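Local coordinates for periplasmic binding protein (Thermotoga lettingae TMO, PDB 4RY8) that binds 5-methylthioribose in the cleft between its two lobes and probably delivers it to a membrane transporter as a periplasmic solute-binding protein, at residues Ala74-His79 with Arg98-Asp103; Gly80-Leu85 with Phe102-Asp107; Pro112-Asp117 with Lys277-Glu282. All coordinates share one frame; numbering follows the deposited sequence.

Following the chain from the N terminus, contact 1 pairs strand 74-78 with strand 98-102 and closes the loop that contains helix 82-94. Contact 2 opens inside that loop, at the start of the helix, and ends beyond it on 102-107, so the two cross, sharing Phe102 and Asp103. Contact 3 begins only after both have ended: residues 112-117 meet 277-282 some 160 residues later, closing a loop that takes in most of the second lobe. Strands 98-102 and 113-115 are neighbours in one parallel sheet, which links contact 1 to contact 3. All three contacts include residues that bind the sugar.

Contact 1. Residues Ala74-His79 with Arg98-Asp103; sequences AIIIDH and RVVTFD. With SR1 (5-S-methyl-5-thio-alpha-D-ribofuranose), chain G.
His79 leaves the end of strand 74-78 with CG anti to its own carbonyl carbon (chi1 -66°), a torsion that swings the imidazole forward alongside Asp103. From CB the ring opens at CG, and the methylene of Asp103 lies over one face, its CB 3.8 Å from the centroid of the His79 ring. ND1 gives its N-H to Asp78 OD1 at 2.6 Å, somewhat tilted from the ring plane. On the other branch, CD2 touches the ligand thioether, 3.7 Å from S of SR1. CE1 lies 3.0 Å from Asp103 OD2, and the Phe102 ring approaches it obliquely. At the tip, NE2 donates to the furanose ring oxygen, SR1 O4, at 3.0 Å and 170°. An ether oxygen can only accept, so donation from both nitrogens suggests an imidazolium, which the carboxylates of Asp78 and Asp103 would stabilise. An alanine here would probably loosen the grip on the sugar, since the bond to O4, the CD2 contact with sulfur and the packing on Asp103 CB all go, and Asp78 OD1 loses this partner. His79 and Asp103 sit just past the C-terminal ends of strands 74-78 and 98-102, parallel strands of a beta-alpha-beta unit, and form this lobe's share of a sugar site that Arg153 and Asp231 complete from the other lobe, as in related periplasmic binding proteins.

Asp103 takes the anomeric hydroxyl, SR1 O1 donating to OD2 at a very short 2.5 Å, while its CG sits over the centre of the Phe102 ring. Behind the site, five backbone hydrogen bonds alternate between the strands, ending with His79 N to Phe102 O at 2.9 Å. Ile76 and Val100 run side by side, CG1 to CG1 3.7 Å, on the face covered by helix 255-270.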
loop_
_atom_site.group_PDB
_atom_site.type_symbol
_atom_site.label_atom_id
_atom_site.label_comp_id
_atom_site.label_asym_id
_atom_site.label_seq_id
_atom_site.Cartn_x
_atom_site.Cartn_y
_atom_site.Cartn_z
ATOM N N ALA C 74 -30.557 11.933 6.675
ATOM C CA ALA C 74 -29.535 10.946 6.358
ATOM C C ALA C 74 -29.060 10.191 7.578
ATOM O O ALA C 74 -29.131 10.700 8.697
ATOM C CB ALA C 74 -28.340 11.643 5.696
ATOM N N ILE C 75 -28.584 8.963 7.340
ATOM C CA ILE C 75 -27.921 8.162 8.345
ATOM C C ILE C 75 -26.437 7.877 8.007
ATOM O O ILE C 75 -26.107 7.400 6.905
ATOM C CB ILE C 75 -28.699 6.839 8.538
ATOM C CG1 ILE C 75 -30.162 7.144 8.812
ATOM C CG2 ILE C 75 -28.130 6.050 9.701
ATOM C CD1 ILE C 75 -31.059 5.926 8.838
ATOM N N ILE C 76 -25.550 8.137 8.964
ATOM C CA ILE C 76 -24.212 7.607 8.917
ATOM C C ILE C 76 -24.178 6.282 9.700
ATOM O O ILE C 76 -24.493 6.225 10.896
ATOM C CB ILE C 76 -23.192 8.584 9.515
ATOM C CG1 ILE C 76 -23.358 9.947 8.837
ATOM C CG2 ILE C 76 -21.773 8.073 9.335
ATOM C CD1 ILE C 76 -22.870 11.094 9.681
ATOM N N ILE C 77 -23.820 5.219 9.012
ATOM C CA ILE C 77 -23.553 3.956 9.647
ATOM C C ILE C 77 -22.051 3.734 9.881
ATOM O O ILE C 77 -21.238 3.589 8.953
ATOM C CB ILE C 77 -24.194 2.819 8.896
ATOM C CG1 ILE C 77 -25.688 3.125 8.755
ATOM C CG2 ILE C 77 -23.980 1.529 9.673
ATOM C CD1 ILE C 77 -26.454 2.061 8.046
ATOM N N ASP C 78 -21.711 3.678 11.165
ATOM C CA ASP C 78 -20.365 3.571 11.635
ATOM C C ASP C 78 -20.075 2.175 12.189
ATOM O O ASP C 78 -20.587 1.830 13.240
ATOM C CB ASP C 78 -20.230 4.596 12.732
ATOM C CG ASP C 78 -18.836 4.924 13.025
ATOM O OD1 ASP C 78 -18.119 3.959 13.319
ATOM O OD2 ASP C 78 -18.474 6.128 12.937
ATOM N N HIS C 79 -19.201 1.441 11.511
ATOM C CA HIS C 79 -18.916 0.048 11.783
ATOM C C HIS C 79 -20.190 -0.789 11.575
ATOM O O HIS C 79 -21.054 -0.427 10.764
ATOM C CB HIS C 79 -18.265 -0.146 13.143
ATOM C CG HIS C 79 -16.912 0.462 13.243
ATOM N ND1 HIS C 79 -16.695 1.793 12.998
ATOM C CD2 HIS C 79 -15.706 -0.069 13.544
ATOM C CE1 HIS C 79 -15.417 2.064 13.144
ATOM N NE2 HIS C 79 -14.789 0.959 13.477
ATOM N N ARG C 98 -30.710 9.379 2.886
ATOM C CA ARG C 98 -29.383 9.225 2.323
ATOM C C ARG C 98 -28.526 8.490 3.364
ATOM O O ARG C 98 -28.712 8.662 4.582
ATOM C CB ARG C 98 -28.798 10.592 1.885
ATOM C CG ARG C 98 -29.701 11.373 0.889
ATOM C CD ARG C 98 -30.389 10.533 -0.218
ATOM N NE ARG C 98 -31.205 11.369 -1.118
ATOM C CZ ARG C 98 -32.219 10.959 -1.897
ATOM N NH1 ARG C 98 -32.613 9.690 -1.940
ATOM N NH2 ARG C 98 -32.862 11.839 -2.657
ATOM N N VAL C 99 -27.640 7.630 2.880
ATOM C CA VAL C 99 -26.776 6.820 3.750
ATOM C C VAL C 99 -25.340 6.909 3.332
ATOM O O VAL C 99 -25.032 6.818 2.153
ATOM C CB VAL C 99 -27.202 5.343 3.702
ATOM C CG1 VAL C 99 -26.323 4.520 4.625
ATOM C CG2 VAL C 99 -28.667 5.220 4.077
ATOM N N VAL C 100 -24.444 7.018 4.289
ATOM C CA VAL C 100 -23.032 6.932 4.018
ATOM C C VAL C 100 -22.488 6.083 5.110
ATOM O O VAL C 100 -23.047 6.095 6.199
ATOM C CB VAL C 100 -22.357 8.343 4.047
ATOM C CG1 VAL C 100 -22.766 9.129 5.275
ATOM C CG2 VAL C 100 -20.825 8.241 3.988
ATOM N N THR C 101 -21.418 5.338 4.865
ATOM C CA THR C 101 -20.821 4.560 5.914
ATOM C C THR C 101 -19.390 4.916 6.189
ATOM O O THR C 101 -18.671 5.499 5.342
ATOM C CB THR C 101 -20.890 3.043 5.658
ATOM O OG1 THR C 101 -19.971 2.709 4.630
ATOM C CG2 THR C 101 -22.268 2.633 5.234
ATOM N N PHE C 102 -18.997 4.608 7.414
ATOM C CA PHE C 102 -17.620 4.632 7.845
ATOM C C PHE C 102 -17.367 3.230 8.280
ATOM O O PHE C 102 -18.063 2.737 9.167
ATOM C CB PHE C 102 -17.377 5.597 9.007
ATOM C CG PHE C 102 -15.966 5.526 9.552
ATOM C CD1 PHE C 102 -14.872 5.630 8.697
ATOM C CD2 PHE C 102 -15.729 5.331 10.891
ATOM C CE1 PHE C 102 -13.589 5.525 9.178
ATOM C CE2 PHE C 102 -14.429 5.230 11.392
ATOM C CZ PHE C 102 -13.365 5.318 10.524
ATOM N N ASP C 103 -16.398 2.575 7.668
ATOM C CA ASP C 103 -15.985 1.252 8.121
ATOM C C ASP C 103 -17.065 0.208 7.987
ATOM O O ASP C 103 -17.176 -0.697 8.825
ATOM C CB ASP C 103 -15.450 1.271 9.558
ATOM C CG ASP C 103 -13.987 1.729 9.654
ATOM O OD1 ASP C 103 -13.313 1.868 8.626
ATOM O OD2 ASP C 103 -13.498 1.886 10.794
HETATM C CS SR1 G . -13.049 -2.167 16.690
HETATM S S SR1 G . -12.656 -1.551 15.069
HETATM C C5 SR1 G . -11.375 -0.413 15.650
HETATM C C4 SR1 G . -10.754 0.362 14.490
HETATM O O4 SR1 G . -11.799 1.030 13.862
HETATM C C1 SR1 G . -11.426 2.374 13.501
HETATM O O1 SR1 G . -11.464 2.455 12.116
HETATM C C2 SR1 G . -10.023 2.665 14.011
HETATM O O2 SR1 G . -8.980 2.868 13.020
HETATM C C3 SR1 G . -9.752 1.446 14.870
HETATM O O3 SR1 G . -8.420 0.988 14.684
#

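Contact 2. Residues Gly80-Leu85 with Phe102-Asp107; sequences GRPDPL and FDLVVD. With SR1 (5-S-methyl-5-thio-alpha-D-ribofuranose), chain G.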
loop_
_atom_site.group_PDB
_atom_site.type_symbol
_atom_site.label_atom_id
_atom_site.label_comp_id
_atom_site.label_asym_id
_atom_site.label_seq_id
_atom_site.Cartn_x
_atom_site.Cartn_y
_atom_site.Cartn_z
ATOM N N GLY C 80 -20.305 -1.894 12.304
ATOM C CA GLY C 80 -21.426 -2.802 12.169
ATOM C C GLY C 80 -21.019 -3.885 11.204
ATOM O O GLY C 80 -19.935 -3.869 10.702
ATOM N N ARG C 81 -21.910 -4.832 10.908
ATOM C CA ARG C 81 -21.608 -5.858 9.907
ATOM C C ARG C 81 -22.693 -5.894 8.860
ATOM O O ARG C 81 -23.818 -5.516 9.136
ATOM C CB ARG C 81 -21.438 -7.197 10.584
ATOM C CG ARG C 81 -20.163 -7.177 11.395
ATOM C CD ARG C 81 -19.958 -8.483 12.106
ATOM N NE ARG C 81 -20.611 -8.493 13.394
ATOM C CZ ARG C 81 -21.802 -9.010 13.661
ATOM N NH1 ARG C 81 -22.245 -8.968 14.908
ATOM N NH2 ARG C 81 -22.550 -9.575 12.719
ATOM N N PRO C 82 -22.349 -6.294 7.634
ATOM C CA PRO C 82 -23.314 -6.053 6.591
ATOM C C PRO C 82 -24.494 -6.979 6.701
ATOM O O PRO C 82 -25.585 -6.584 6.344
ATOM C CB PRO C 82 -22.552 -6.318 5.280
ATOM C CG PRO C 82 -21.194 -6.781 5.648
ATOM C CD PRO C 82 -21.058 -6.795 7.143
ATOM N N ASP C 83 -24.295 -8.211 7.145
ATOM C CA ASP C 83 -25.440 -9.100 7.058
ATOM C C ASP C 83 -26.576 -8.583 7.926
ATOM O O ASP C 83 -27.695 -8.398 7.445
ATOM C CB ASP C 83 -25.129 -10.540 7.377
ATOM C CG ASP C 83 -26.383 -11.307 7.715
ATOM O OD1 ASP C 83 -27.084 -11.780 6.794
ATOM O OD2 ASP C 83 -26.702 -11.393 8.914
ATOM N N PRO C 84 -26.302 -8.305 9.215
ATOM C CA PRO C 84 -27.451 -7.828 10.031
ATOM C C PRO C 84 -28.058 -6.495 9.511
ATOM O O PRO C 84 -29.250 -6.302 9.523
ATOM C CB PRO C 84 -26.833 -7.640 11.418
ATOM C CG PRO C 84 -25.634 -8.531 11.418
ATOM C CD PRO C 84 -25.099 -8.573 10.014
ATOM N N LEU C 85 -27.223 -5.606 9.021
ATOM C CA LEU C 85 -27.650 -4.236 8.701
ATOM C C LEU C 85 -28.210 -3.971 7.281
ATOM O O LEU C 85 -28.912 -2.969 7.070
ATOM C CB LEU C 85 -26.479 -3.296 8.958
ATOM C CG LEU C 85 -25.879 -3.272 10.369
ATOM C CD1 LEU C 85 -24.851 -2.158 10.506
ATOM C CD2 LEU C 85 -26.949 -3.116 11.428
ATOM N N PHE C 102 -18.997 4.608 7.414
ATOM C CA PHE C 102 -17.620 4.632 7.845
ATOM C C PHE C 102 -17.367 3.230 8.280
ATOM O O PHE C 102 -18.063 2.737 9.167
ATOM C CB PHE C 102 -17.377 5.597 9.007
ATOM C CG PHE C 102 -15.966 5.526 9.552
ATOM C CD1 PHE C 102 -14.872 5.630 8.697
ATOM C CD2 PHE C 102 -15.729 5.331 10.891
ATOM C CE1 PHE C 102 -13.589 5.525 9.178
ATOM C CE2 PHE C 102 -14.429 5.230 11.392
ATOM C CZ PHE C 102 -13.365 5.318 10.524
ATOM N N ASP C 103 -16.398 2.575 7.668
ATOM C CA ASP C 103 -15.985 1.252 8.121
ATOM C C ASP C 103 -17.065 0.208 7.987
ATOM O O ASP C 103 -17.176 -0.697 8.825
ATOM C CB ASP C 103 -15.450 1.271 9.558
ATOM C CG ASP C 103 -13.987 1.729 9.654
ATOM O OD1 ASP C 103 -13.313 1.868 8.626
ATOM O OD2 ASP C 103 -13.498 1.886 10.794
ATOM N N LEU C 104 -17.848 0.297 6.906
ATOM C CA LEU C 104 -18.787 -0.828 6.563
ATOM C C LEU C 104 -18.908 -0.897 5.068
ATOM O O LEU C 104 -19.283 0.105 4.420
ATOM C CB LEU C 104 -20.170 -0.532 7.142
ATOM C CG LEU C 104 -21.279 -1.560 6.802
ATOM C CD1 LEU C 104 -20.885 -2.799 7.538
ATOM C CD2 LEU C 104 -22.632 -1.067 7.238
ATOM N N VAL C 105 -18.692 -2.089 4.521
ATOM C CA VAL C 105 -18.687 -2.310 3.093
ATOM C C VAL C 105 -20.117 -2.562 2.632
ATOM O O VAL C 105 -20.762 -3.466 3.120
ATOM C CB VAL C 105 -17.805 -3.532 2.756
ATOM C CG1 VAL C 105 -17.967 -3.947 1.294
ATOM C CG2 VAL C 105 -16.361 -3.241 3.116
ATOM N N VAL C 106 -20.646 -1.757 1.716
ATOM C CA VAL C 106 -22.026 -2.030 1.218
ATOM C C VAL C 106 -22.123 -2.096 -0.304
ATOM O O VAL C 106 -21.675 -1.191 -1.025
ATOM C CB VAL C 106 -23.068 -1.054 1.846
ATOM C CG1 VAL C 106 -22.465 0.307 2.041
ATOM C CG2 VAL C 106 -24.347 -0.944 1.024
ATOM N N ASP C 107 -22.749 -3.180 -0.774
ATOM C CA ASP C 107 -22.964 -3.453 -2.194
ATOM C C ASP C 107 -24.123 -2.631 -2.745
ATOM O O ASP C 107 -25.126 -3.177 -3.157
ATOM C CB ASP C 107 -23.267 -4.964 -2.396
ATOM C CG ASP C 107 -23.459 -5.363 -3.872
ATOM O OD1 ASP C 107 -23.035 -4.630 -4.782
ATOM O OD2 ASP C 107 -24.030 -6.441 -4.122
HETATM C CS SR1 G . -13.049 -2.167 16.690
HETATM S S SR1 G . -12.656 -1.551 15.069
HETATM C C5 SR1 G . -11.375 -0.413 15.650
HETATM C C4 SR1 G . -10.754 0.362 14.490
HETATM O O4 SR1 G . -11.799 1.030 13.862
HETATM C C1 SR1 G . -11.426 2.374 13.501
HETATM O O1 SR1 G . -11.464 2.455 12.116
HETATM C C2 SR1 G . -10.023 2.665 14.011
HETATM O O2 SR1 G . -8.980 2.868 13.020
HETATM C C3 SR1 G . -9.752 1.446 14.870
HETATM O O3 SR1 G . -8.420 0.988 14.684
HETATM O O HOH W 1 -16.997 -2.598 10.873
#
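Leu104 carries most of the apolar contact. Its CG is anti to the backbone N (chi1 176°), and the two methyls fork toward different parts of the incoming helix start. CD1 goes to the turn: it lies 3.5 Å from Gly80 O and 4.0 Å from Pro82 CD. CD2 faces the first helical turn, where Leu85 CD1 crosses it at 4.1 Å. Ile77 of strand 74-78 packs on both leucines. Pro82 also reaches along the loop, its CB 4.0 Å from Val105 O. The turn from strand 74-78 into helix 82-94 packs here on the loop after strand 98-102, at the C-terminal ends of neighbouring parallel strands, where this beta-alpha-beta fold carries its ligand-binding loops.

The polar part runs through a single water. It donates to Asp103 O at 2.8 Å and to Gly80 O at 3.2 Å, joining two acceptors that could not bond each other. No direct hydrogen bond connects the segments.

Backbone shape supplies the rest. Gly80 has phi 94°, psi -179°, where a side chain would jam against the preceding carbonyl and clash with Leu85 CD1; its N-H is taken by Glu23. Arg81 then occupies the N-cap position of helix 82-94. On the other segment, Leu104 O accepts from Thr101 OG1, and Val105 packs on Arg163 of the second subunit.

With van der Waals contact plus one water-mediated link, the chemistry implies that the backbone just past the ligand-binding Asp103 is seated on the helix start mainly by the fit of Leu104.

Contact 3. Residues Pro112-Asp117 with Lys277-Glu282; sequences PEIEQD and KYLLVE. With SR1 (5-S-methyl-5-thio-alpha-D-ribofuranose), chain G.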
loop_
_atom_site.group_PDB
_atom_site.type_symbol
_atom_site.label_atom_id
_atom_site.label_comp_id
_atom_site.label_asym_id
_atom_site.label_seq_id
_atom_site.Cartn_x
_atom_site.Cartn_y
_atom_site.Cartn_z
ATOM N N PRO C 112 -21.847 5.998 -0.415
ATOM C CA PRO C 112 -20.439 6.151 -0.292
ATOM C C PRO C 112 -19.913 5.475 0.942
ATOM O O PRO C 112 -20.592 5.448 1.994
ATOM C CB PRO C 112 -20.227 7.675 -0.206
ATOM C CG PRO C 112 -21.528 8.286 -0.521
ATOM C CD PRO C 112 -22.577 7.267 -0.308
ATOM N N GLU C 113 -18.713 4.923 0.798
ATOM C CA GLU C 113 -17.993 4.300 1.857
ATOM C C GLU C 113 -16.720 5.101 2.204
ATOM O O GLU C 113 -15.796 5.227 1.394
ATOM C CB GLU C 113 -17.617 2.883 1.469
ATOM C CG GLU C 113 -18.775 1.960 1.206
ATOM C CD GLU C 113 -18.299 0.608 0.700
ATOM O OE1 GLU C 113 -17.147 0.201 1.025
ATOM O OE2 GLU C 113 -19.068 -0.079 -0.020
ATOM N N ILE C 114 -16.699 5.628 3.426
ATOM C CA ILE C 114 -15.511 6.271 4.022
ATOM C C ILE C 114 -14.649 5.221 4.722
ATOM O O ILE C 114 -15.148 4.401 5.497
ATOM C CB ILE C 114 -15.911 7.396 5.014
ATOM C CG1 ILE C 114 -16.793 8.432 4.302
ATOM C CG2 ILE C 114 -14.669 8.066 5.571
ATOM C CD1 ILE C 114 -17.453 9.473 5.193
ATOM N N GLU C 115 -13.360 5.200 4.428
ATOM C CA GLU C 115 -12.434 4.472 5.269
ATOM C C GLU C 115 -11.082 5.098 5.256
ATOM O O GLU C 115 -10.836 6.040 4.485
ATOM C CB GLU C 115 -12.299 3.025 4.790
ATOM C CG GLU C 115 -11.941 2.907 3.323
ATOM C CD GLU C 115 -11.324 1.561 3.023
ATOM O OE1 GLU C 115 -12.052 0.658 2.529
ATOM O OE2 GLU C 115 -10.126 1.413 3.314
ATOM N N GLN C 116 -10.199 4.560 6.096
ATOM C CA GLN C 116 -8.853 5.107 6.214
ATOM C C GLN C 116 -7.824 4.415 5.344
ATOM O O GLN C 116 -6.616 4.434 5.665
ATOM C CB GLN C 116 -8.423 5.017 7.640
ATOM C CG GLN C 116 -9.350 5.749 8.563
ATOM C CD GLN C 116 -9.072 5.451 9.997
ATOM O OE1 GLN C 116 -8.424 6.222 10.687
ATOM N NE2 GLN C 116 -9.557 4.335 10.461
ATOM N N ASP C 117 -8.301 3.862 4.222
ATOM C CA ASP C 117 -7.488 3.066 3.302
ATOM C C ASP C 117 -6.899 1.971 4.150
ATOM O O ASP C 117 -5.697 1.893 4.355
ATOM C CB ASP C 117 -6.421 3.871 2.539
ATOM C CG ASP C 117 -5.894 3.135 1.339
ATOM O OD1 ASP C 117 -6.064 1.889 1.243
ATOM O OD2 ASP C 117 -5.343 3.775 0.440
ATOM N N LYS C 277 -17.898 6.856 -4.731
ATOM C CA LYS C 277 -18.263 5.651 -4.015
ATOM C C LYS C 277 -17.292 5.379 -2.870
ATOM O O LYS C 277 -17.700 4.881 -1.818
ATOM C CB LYS C 277 -18.318 4.486 -4.991
ATOM C CG LYS C 277 -18.577 3.097 -4.395
ATOM C CD LYS C 277 -19.796 2.957 -3.524
ATOM C CE LYS C 277 -19.602 1.730 -2.624
ATOM N NZ LYS C 277 -20.811 1.338 -1.864
ATOM N N TYR C 278 -16.000 5.680 -3.065
ATOM C CA TYR C 278 -14.981 5.432 -2.043
ATOM C C TYR C 278 -14.318 6.744 -1.634
ATOM O O TYR C 278 -13.854 7.466 -2.479
ATOM C CB TYR C 278 -13.963 4.408 -2.516
ATOM C CG TYR C 278 -14.649 3.061 -2.822
ATOM C CD1 TYR C 278 -15.112 2.244 -1.809
ATOM C CD2 TYR C 278 -14.835 2.652 -4.106
ATOM C CE1 TYR C 278 -15.785 1.036 -2.098
ATOM C CE2 TYR C 278 -15.470 1.458 -4.407
ATOM C CZ TYR C 278 -15.956 0.668 -3.395
ATOM O OH TYR C 278 -16.595 -0.523 -3.722
ATOM N N LEU C 279 -14.357 7.056 -0.340
ATOM C CA LEU C 279 -13.725 8.238 0.229
ATOM C C LEU C 279 -12.656 7.700 1.160
ATOM O O LEU C 279 -12.931 7.275 2.286
ATOM C CB LEU C 279 -14.764 9.123 0.937
ATOM C CG LEU C 279 -15.815 9.842 0.058
ATOM C CD1 LEU C 279 -16.887 10.532 0.865
ATOM C CD2 LEU C 279 -15.210 10.852 -0.906
ATOM N N LEU C 280 -11.443 7.604 0.628
ATOM C CA LEU C 280 -10.320 7.074 1.381
ATOM C C LEU C 280 -9.540 8.241 2.028
ATOM O O LEU C 280 -9.067 9.148 1.337
ATOM C CB LEU C 280 -9.377 6.295 0.467
ATOM C CG LEU C 280 -9.916 5.137 -0.362
ATOM C CD1 LEU C 280 -8.752 4.407 -0.994
ATOM C CD2 LEU C 280 -10.732 4.187 0.459
ATOM N N VAL C 281 -9.462 8.226 3.352
ATOM C CA VAL C 281 -8.609 9.130 4.098
ATOM C C VAL C 281 -7.183 8.566 4.170
ATOM O O VAL C 281 -6.982 7.473 4.677
ATOM C CB VAL C 281 -9.155 9.419 5.522
ATOM C CG1 VAL C 281 -8.298 10.500 6.206
ATOM C CG2 VAL C 281 -10.603 9.916 5.440
ATOM N N GLU C 282 -6.199 9.360 3.741
ATOM C CA GLU C 282 -4.829 8.893 3.523
ATOM C C GLU C 282 -4.086 8.697 4.868
ATOM O O GLU C 282 -3.851 9.626 5.623
ATOM C CB GLU C 282 -4.082 9.882 2.601
ATOM C CG GLU C 282 -2.814 9.374 1.933
ATOM C CD GLU C 282 -1.974 10.518 1.349
ATOM O OE1 GLU C 282 -2.527 11.401 0.648
ATOM O OE2 GLU C 282 -0.754 10.545 1.612
HETATM C CS SR1 G . -13.049 -2.167 16.690
HETATM S S SR1 G . -12.656 -1.551 15.069
HETATM C C5 SR1 G . -11.375 -0.413 15.650
HETATM C C4 SR1 G . -10.754 0.362 14.490
HETATM O O4 SR1 G . -11.799 1.030 13.862
HETATM C C1 SR1 G . -11.426 2.374 13.501
HETATM O O1 SR1 G . -11.464 2.455 12.116
HETATM C C2 SR1 G . -10.023 2.665 14.011
HETATM O O2 SR1 G . -8.980 2.868 13.020
HETATM C C3 SR1 G . -9.752 1.446 14.870
HETATM O O3 SR1 G . -8.420 0.988 14.684
HETATM O O HOH W 2 -17.422 -1.692 -1.464
#
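Gln116 is the residue here that touches the sugar: its extended side chain brings NE2 within 3.0 Å of SR1 O2, donating at 158°. The amide is kept from rotating by its other end, since OE1 accepts from Thr253 OG1. Behind it the two strands run parallel, joined by four alternating backbone bonds; the last of them, Val281 N to Glu115 O at 2.8 Å, sits directly before Gln116. On the face of Ile114 and Leu279, Ile114 CG1 lies 4.0 Å from Leu279 CB. Strand 278-280 is the outermost of this lobe's parallel sheet, and the chain leaving each strand heads into the other lobe, consistent with the hinge crossings of a periplasmic binding protein.

The face of Glu113, Glu115, Tyr278 and Leu280 is mixed, with the two glutamates bringing its charge. Glu113 OE2 meets Lys277 NZ at 2.9 Å in a salt bridge, the ammonium coming from above the carboxylate plane. Lys277 bends at chi2 (54°) to get there. Glu113 OE2 also accepts, at 2.7 Å, from a water that bonds Tyr278 OH too. Glu113 OE1 lies at the edge of the Tyr278 ring, 3.5 Å from CE1. Glu115 CG presses on Leu280 CD2 at 3.4 Å. Within the chain, Lys277 NZ is gripped further by the carbonyls of Val106, Asp108 and Val111, Glu113 OE2 accepts from Val106 N, and Glu115 OE2 from Asp118 N. Arg163 of the second subunit forms salt bridges with Glu113 OE1 and Glu115 OE1, and Asp117 OD1, which caps Leu120 N at the start of helix 118-132, also bonds Tyr123 OH of that subunit, while OD2 forms a salt bridge with its Lys127.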